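Local coordinates for TENA/THI-4 protein (PDB 3DDE), which is of unknown function but has a haem oxygenase-like fold and may act as an iron-containing oxidoreductase, at the interface of chains A and B. Numbering follows the deposited sequence. Chains: chain A/B, TENA/THI-4 protein, Domain of Unknown Function with a Heme Oxygenase-like Fold.

The interface of chains A and B. Residues chain A 56-57, 60, 81-82, 85; chain B 74-75, 78.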
loop_
_atom_site.group_PDB
_atom_site.type_symbol
_atom_site.label_atom_id
_atom_site.label_comp_id
_atom_site.label_asym_id
_atom_site.label_seq_id
_atom_site.Cartn_x
_atom_site.Cartn_y
_atom_site.Cartn_z
ATOM N N ALA A 56 -14.341 6.963 -4.523
ATOM C CA ALA A 56 -13.461 7.478 -5.553
ATOM C C ALA A 56 -12.064 6.895 -5.350
ATOM O O ALA A 56 -11.407 6.499 -6.297
ATOM C CB ALA A 56 -13.412 9.023 -5.521
ATOM N N LYS A 57 -11.638 6.848 -4.094
ATOM C CA LYS A 57 -10.316 6.362 -3.715
ATOM C C LYS A 57 -10.125 4.880 -3.994
ATOM O O LYS A 57 -9.143 4.517 -4.625
ATOM C CB LYS A 57 -10.065 6.641 -2.251
ATOM C CG LYS A 57 -10.007 8.106 -1.931
ATOM C CD LYS A 57 -9.669 8.306 -0.473
ATOM C CE LYS A 57 -9.539 9.760 -0.179
ATOM N NZ LYS A 57 -8.858 9.980 1.113
ATOM N N ALA A 60 -10.016 4.314 -7.808
ATOM C CA ALA A 60 -8.716 4.677 -8.366
ATOM C C ALA A 60 -7.664 3.605 -8.027
ATOM O O ALA A 60 -6.761 3.342 -8.811
ATOM C CB ALA A 60 -8.261 6.083 -7.874
ATOM N N ALA A 81 -13.274 7.442 -10.809
ATOM C CA ALA A 81 -12.783 7.959 -9.526
ATOM C C ALA A 81 -12.967 9.488 -9.564
ATOM O O ALA A 81 -13.399 10.107 -8.591
ATOM C CB ALA A 81 -11.290 7.586 -9.308
ATOM N N HIS A 82 -12.639 10.087 -10.701
ATOM C CA HIS A 82 -12.810 11.530 -10.876
ATOM C C HIS A 82 -14.284 11.946 -10.771
ATOM O O HIS A 82 -14.606 12.961 -10.147
ATOM C CB HIS A 82 -12.238 11.961 -12.219
ATOM C CG HIS A 82 -12.492 13.394 -12.565
ATOM N ND1 HIS A 82 -13.204 13.766 -13.680
ATOM C CD2 HIS A 82 -12.128 14.541 -11.945
ATOM C CE1 HIS A 82 -13.243 15.087 -13.749
ATOM N NE2 HIS A 82 -12.606 15.581 -12.703
ATOM N N ALA A 85 -15.452 11.701 -7.049
ATOM C CA ALA A 85 -14.813 12.570 -6.052
ATOM C C ALA A 85 -15.761 13.649 -5.515
ATOM O O ALA A 85 -16.395 14.385 -6.283
ATOM C CB ALA A 85 -13.518 13.185 -6.579
ATOM N N LEU B 74 -8.090 16.944 -4.887
ATOM C CA LEU B 74 -8.453 15.520 -5.028
ATOM C C LEU B 74 -8.990 15.303 -6.446
ATOM O O LEU B 74 -8.610 14.342 -7.108
ATOM C CB LEU B 74 -9.504 15.098 -3.983
ATOM C CG LEU B 74 -9.994 13.636 -4.011
ATOM C CD1 LEU B 74 -8.859 12.658 -3.717
ATOM C CD2 LEU B 74 -11.134 13.412 -3.040
ATOM N N SER B 75 -9.859 16.204 -6.906
ATOM C CA SER B 75 -10.403 16.123 -8.264
ATOM C C SER B 75 -9.274 16.180 -9.286
ATOM O O SER B 75 -9.239 15.398 -10.231
ATOM C CB SER B 75 -11.390 17.254 -8.516
ATOM O OG SER B 75 -12.412 17.261 -7.539
ATOM N N PHE B 78 -7.254 12.803 -9.758
ATOM C CA PHE B 78 -7.930 11.755 -10.518
ATOM C C PHE B 78 -8.182 12.185 -11.955
ATOM O O PHE B 78 -8.138 11.355 -12.850
ATOM C CB PHE B 78 -9.234 11.280 -9.847
ATOM C CG PHE B 78 -9.056 10.707 -8.434
ATOM C CD1 PHE B 78 -8.015 9.835 -8.118
ATOM C CD2 PHE B 78 -9.994 10.977 -7.446
ATOM C CE1 PHE B 78 -7.884 9.319 -6.826
ATOM C CE2 PHE B 78 -9.864 10.440 -6.165
ATOM C CZ PHE B 78 -8.816 9.605 -5.864
#
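Helix 71-84 of chain B lays its B:Leu74, B:Ser75 and B:Phe78 side against two helices of chain A, 55-65 and the same 71-84, with A:Ala85 just past the end of the latter, its backbone extended (psi 127°). This is a helix-packing contact of the all-helical haem oxygenase-like fold, part of a two-fold symmetric interface, so a twin exists with the chains exchanged; whether the pairing persists in solution the structure alone does not show. B:Phe78 is the side chain that enters the partner, reaching between the two chain A helices over a floor of alanines. Its CG lies anti to its carbonyl carbon (chi1 -59°), which lays the ring back toward the N-terminal end of its helix, beside B:Leu74, where it meets A:Ala56 and A:Ala60. The methyl of A:Ala81 sits over one face of the ring, 3.9 Å from B:Phe78 CG and displaced toward the rim. Farther out, A:Ala60 CB meets B:Phe78 CE1 at 3.4 Å. A:Ala56 CB approaches B:Phe78 CE2 at 3.9 Å. Side chains this small presumably allow the ring to come so near the two helices. On the same side of the ring, the backbone O of A:Ala81 lies 3.7 Å from B:Phe78 CD2, a van der Waals approach. At the root of the side chain, B:Phe78 CB packs 3.7 Å from A:His82 CA. With B:Phe78 cut back to an alanine, the methyls of A:Ala56, A:Ala60 and A:Ala81 would probably lose their aromatic partner and a gap would open between the chains. The A:His82 imidazole, its CG anti to the backbone N (chi1 174°), swings past the phenylalanine toward the preceding turn of chain B, where A:His82 CD2 comes 3.5 Å from the backbone O of B:Ser75. B:Leu74 brings its CD2 methyl to 4.3 Å from A:Ala85 CB, a looser contact, while A:Lys57 borders the ring through its backbone, CA lying 4.2 Å from B:Phe78 CZ.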